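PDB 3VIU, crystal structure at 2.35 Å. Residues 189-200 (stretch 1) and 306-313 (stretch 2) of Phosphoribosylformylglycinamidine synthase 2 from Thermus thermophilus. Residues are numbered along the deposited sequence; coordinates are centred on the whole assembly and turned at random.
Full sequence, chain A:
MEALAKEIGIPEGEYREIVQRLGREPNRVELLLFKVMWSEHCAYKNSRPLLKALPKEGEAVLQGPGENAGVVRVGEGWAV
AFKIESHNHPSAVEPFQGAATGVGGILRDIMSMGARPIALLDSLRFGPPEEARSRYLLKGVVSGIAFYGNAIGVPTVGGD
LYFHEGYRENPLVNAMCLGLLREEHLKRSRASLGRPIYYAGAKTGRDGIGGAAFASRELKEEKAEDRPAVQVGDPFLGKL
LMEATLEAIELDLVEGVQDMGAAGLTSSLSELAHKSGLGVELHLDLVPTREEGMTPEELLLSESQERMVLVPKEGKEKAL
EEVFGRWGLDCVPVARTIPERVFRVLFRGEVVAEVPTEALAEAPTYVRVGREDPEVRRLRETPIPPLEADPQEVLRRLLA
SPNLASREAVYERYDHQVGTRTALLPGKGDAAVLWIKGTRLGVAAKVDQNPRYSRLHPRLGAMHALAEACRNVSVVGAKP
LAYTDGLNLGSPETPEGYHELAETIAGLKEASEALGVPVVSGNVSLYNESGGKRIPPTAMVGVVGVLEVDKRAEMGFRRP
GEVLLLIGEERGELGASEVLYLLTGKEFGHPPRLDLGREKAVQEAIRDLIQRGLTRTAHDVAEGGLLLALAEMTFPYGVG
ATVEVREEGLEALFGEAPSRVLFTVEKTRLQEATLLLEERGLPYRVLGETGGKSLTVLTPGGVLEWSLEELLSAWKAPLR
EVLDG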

# COMPACT_ATOMS: atom_id res chain seq x y z
N SER A 189 19.09 3.85 -9.14
CA SER A 189 19.70 5.11 -8.74
C SER A 189 21.22 4.96 -8.72
O SER A 189 21.85 4.97 -7.66
N ARG A 190 21.81 4.82 -9.91
CA ARG A 190 23.26 4.68 -10.03
C ARG A 190 23.87 5.76 -10.90
O ARG A 190 23.22 6.32 -11.78
N ALA A 191 25.14 6.05 -10.66
CA ALA A 191 25.87 7.06 -11.41
C ALA A 191 27.34 6.68 -11.48
O ALA A 191 27.91 6.21 -10.49
N SER A 192 27.96 6.86 -12.64
CA SER A 192 29.38 6.53 -12.80
C SER A 192 30.22 7.77 -12.54
O SER A 192 29.71 8.89 -12.48
N LEU A 193 31.52 7.57 -12.39
CA LEU A 193 32.40 8.69 -12.11
C LEU A 193 32.56 9.62 -13.30
O LEU A 193 32.64 9.18 -14.44
N GLY A 194 32.58 10.92 -13.03
CA GLY A 194 32.76 11.91 -14.09
C GLY A 194 31.52 12.27 -14.88
O GLY A 194 31.62 12.76 -16.00
N ARG A 195 30.35 12.06 -14.29
CA ARG A 195 29.10 12.35 -14.97
C ARG A 195 28.41 13.59 -14.42
O ARG A 195 28.53 13.91 -13.24
N PRO A 196 27.69 14.32 -15.28
CA PRO A 196 26.99 15.50 -14.78
C PRO A 196 25.63 15.00 -14.27
O PRO A 196 25.18 13.93 -14.68
N ILE A 197 25.00 15.75 -13.38
CA ILE A 197 23.69 15.35 -12.85
C ILE A 197 22.66 16.41 -13.25
O ILE A 197 22.79 17.58 -12.88
N TYR A 198 21.64 16.00 -13.99
CA TYR A 198 20.61 16.94 -14.43
C TYR A 198 19.43 17.08 -13.48
O TYR A 198 19.08 16.15 -12.74
N TYR A 199 18.81 18.25 -13.53
CA TYR A 199 17.66 18.62 -12.72
C TYR A 199 16.56 19.01 -13.68
O TYR A 199 16.78 19.82 -14.58
N ALA A 200 15.37 18.44 -13.49
CA ALA A 200 14.22 18.74 -14.34
C ALA A 200 12.94 18.82 -13.52
O ALA A 200 12.83 18.20 -12.47
N GLU A 306 7.17 17.75 -7.84
CA GLU A 306 7.55 17.49 -9.23
C GLU A 306 8.96 17.89 -9.64
O GLU A 306 9.15 18.60 -10.63
N ARG A 307 9.95 17.42 -8.88
CA ARG A 307 11.35 17.68 -9.20
C ARG A 307 12.00 16.32 -9.43
O ARG A 307 11.68 15.34 -8.76
N MSE A 308 12.92 16.27 -10.39
CA MSE A 308 13.57 15.02 -10.75
C MSE A 308 15.07 15.17 -11.03
O MSE A 308 15.51 16.14 -11.65
N VAL A 309 15.84 14.18 -10.58
CA VAL A 309 17.28 14.15 -10.80
C VAL A 309 17.58 13.08 -11.86
O VAL A 309 17.07 11.96 -11.77
N LEU A 310 18.37 13.42 -12.87
CA LEU A 310 18.71 12.45 -13.91
C LEU A 310 20.20 12.47 -14.26
O LEU A 310 20.83 13.52 -14.33
N VAL A 311 20.76 11.28 -14.48
CA VAL A 311 22.17 11.12 -14.80
C VAL A 311 22.28 10.54 -16.20
O VAL A 311 22.07 9.34 -16.41
N PRO A 312 22.61 11.38 -17.19
CA PRO A 312 22.73 10.89 -18.56
C PRO A 312 23.98 10.02 -18.73
O PRO A 312 25.00 10.26 -18.09
N LYS A 313 23.87 9.02 -19.59
CA LYS A 313 24.99 8.13 -19.88
C LYS A 313 26.04 8.94 -20.62
O LYS A 313 25.75 10.01 -21.16

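The most unusual feature of this contact is a buried arginine whose guanidinium hydrogen-bonds a backbone carbonyl oxygen across the contact through two of its nitrogens. Arg-195 closes the type II turn that begins at Ser-192, its CA-to-CB bond points toward the other stretch, and chi1, chi2 and chi3 are all m (-49°, -59°, -54°). This folded side chain makes two hydrogen bonds to one acceptor: Arg-195 NH2 to Pro-312 O at 2.9 Å with an N-H...O angle of 159°, and Arg-195 NE to Pro-312 O at 3.3 Å and 138°. The oxygen lies at the guanidinium edge, near its plane, as a two-pronged approach requires. Arg-195 NH2 is also 2.8 Å from Lys-313 O, but the angle is too poor for a hydrogen bond; NH2 is also hydrogen-bonded elsewhere in the structure. Proline has no amide hydrogen to offer, yet its carbonyl remains free to accept.

Beyond the arginine the strands run antiparallel, their directions 148° apart. Tyr-198 and Leu-310 form a hydrogen-bonded pair, with Tyr-198 N to Leu-310 O at 2.6 Å and Leu-310 N to Tyr-198 O at 2.8 Å; Ala-200 and Met-308 repeat the pattern, with Ala-200 N to Met-308 O at 2.9 Å and Met-308 N to Ala-200 O at 2.8 Å. This register sorts the side chains.

Tyr-198, Ala-200, Met-308 and Leu-310 share one face. Tyr-198 (m, chi1 -77°) brings CD1 to 3.7 Å from Pro-312 CD, an oblique approach to the ring. Ala-200 CB meets Leu-310 CD1 at 4.1 Å, with Leu-310 in m, p. Met-308, a selenomethionine with chi1 t and chi2 p, starts on this face, but its end leads away.

Tyr-199 and Val-309 occupy the other face as a non-hydrogen-bonded pair. Val-309 (t) packs tightly against Ile-197 (m, m), with Ile-197 CG2 to Val-309 CG1 at 3.3 Å. Ile-197 also sets CD1 3.7 Å from Val-311 CG2. Val-311 (t), which has the largest area covered by the opposing stretch, 77 Å², additionally places CG1 4.0 Å from both Ala-191 CB and Arg-195 CB. One valine thus meets both the loop and the strand of the first stretch.

Tyr-199 (t, chi1 168°) carries its end nearer the other stretch than its CA-to-CB bond suggests: Tyr-199 OH lies 3.3 Å from Arg-307 CD, a contact with carbon. Arg-307 begins m, t, m, and its NH1 and NH2 find hydrogen bonds elsewhere in the structure.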

# COMPACT_ATOMS: atom_id res chain seq x y z
CB SER A 189 19.19 5.50 -7.34
OG SER A 189 19.64 6.79 -6.96
CB ARG A 190 23.61 3.31 -10.59
CG ARG A 190 23.28 2.16 -9.66
CD ARG A 190 24.18 2.14 -8.43
NE ARG A 190 23.87 1.02 -7.55
CZ ARG A 190 22.70 0.86 -6.92
NH1 ARG A 190 21.73 1.75 -7.07
NH2 ARG A 190 22.51 -0.19 -6.14
CB ALA A 191 25.71 8.42 -10.75
CB SER A 192 29.65 5.99 -14.21
OG SER A 192 29.25 6.91 -15.21
CB LEU A 193 33.76 8.19 -11.65
CG LEU A 193 34.74 9.28 -11.21
CD1 LEU A 193 34.04 10.27 -10.28
CD2 LEU A 193 35.92 8.62 -10.54
CB ARG A 195 28.14 11.17 -14.83
CG ARG A 195 28.76 9.82 -15.16
CD ARG A 195 29.27 9.83 -16.59
NE ARG A 195 28.21 10.23 -17.49
CZ ARG A 195 28.37 11.07 -18.50
NH1 ARG A 195 29.57 11.59 -18.74
NH2 ARG A 195 27.34 11.40 -19.26
CB PRO A 196 26.87 16.37 -16.02
CG PRO A 196 26.68 15.35 -17.10
CD PRO A 196 27.74 14.32 -16.75
CB ILE A 197 23.71 15.26 -11.31
CG1 ILE A 197 24.95 14.51 -10.83
CG2 ILE A 197 22.44 14.59 -10.83
CD1 ILE A 197 25.09 13.14 -11.39
CB TYR A 198 20.13 16.59 -15.83
CG TYR A 198 21.08 16.99 -16.93
CD1 TYR A 198 22.36 16.44 -17.01
CD2 TYR A 198 20.70 17.92 -17.89
CE1 TYR A 198 23.23 16.79 -18.04
CE2 TYR A 198 21.56 18.28 -18.93
CZ TYR A 198 22.83 17.71 -18.99
OH TYR A 198 23.67 18.06 -20.02
CB TYR A 199 18.04 19.82 -11.84
CG TYR A 199 16.91 20.54 -11.12
CD1 TYR A 199 15.85 21.10 -11.82
CD2 TYR A 199 16.95 20.71 -9.74
CE1 TYR A 199 14.85 21.83 -11.16
CE2 TYR A 199 15.96 21.42 -9.07
CZ TYR A 199 14.92 21.99 -9.78
OH TYR A 199 13.95 22.70 -9.10
CB ALA A 200 14.08 17.68 -15.41
CB GLU A 306 6.53 18.09 -10.21
CG GLU A 306 5.66 19.19 -9.66
CD GLU A 306 4.45 18.67 -8.90
OE1 GLU A 306 3.80 19.49 -8.22
OE2 GLU A 306 4.13 17.46 -8.98
CB ARG A 307 12.04 18.43 -8.05
CG ARG A 307 11.71 19.91 -8.01
CD ARG A 307 12.53 20.58 -6.94
NE ARG A 307 12.30 19.96 -5.64
CZ ARG A 307 13.05 20.17 -4.56
NH1 ARG A 307 14.09 20.99 -4.62
NH2 ARG A 307 12.77 19.55 -3.43
CB MSE A 308 12.87 14.46 -11.99
CG MSE A 308 12.99 12.96 -12.19
SE MSE A 308 11.80 11.97 -11.01
CE MSE A 308 10.32 11.68 -12.23
CB VAL A 309 18.03 13.79 -9.50
CG1 VAL A 309 19.48 13.45 -9.80
CG2 VAL A 309 17.96 14.95 -8.52
CB LEU A 310 17.89 12.69 -15.18
CG LEU A 310 16.36 12.70 -15.01
CD1 LEU A 310 15.92 14.09 -14.62
CD2 LEU A 310 15.69 12.28 -16.29
CB VAL A 311 22.87 10.14 -13.82
CG1 VAL A 311 24.36 10.05 -14.14
CG2 VAL A 311 22.65 10.59 -12.39
CB PRO A 312 22.81 12.16 -19.39
CG PRO A 312 23.54 13.11 -18.46
CD PRO A 312 22.89 12.83 -17.11
CB LYS A 313 24.55 6.97 -20.77
CG LYS A 313 23.62 5.97 -20.10
CD LYS A 313 23.36 4.81 -21.04
CE LYS A 313 22.89 3.58 -20.30
NZ LYS A 313 22.89 2.42 -21.22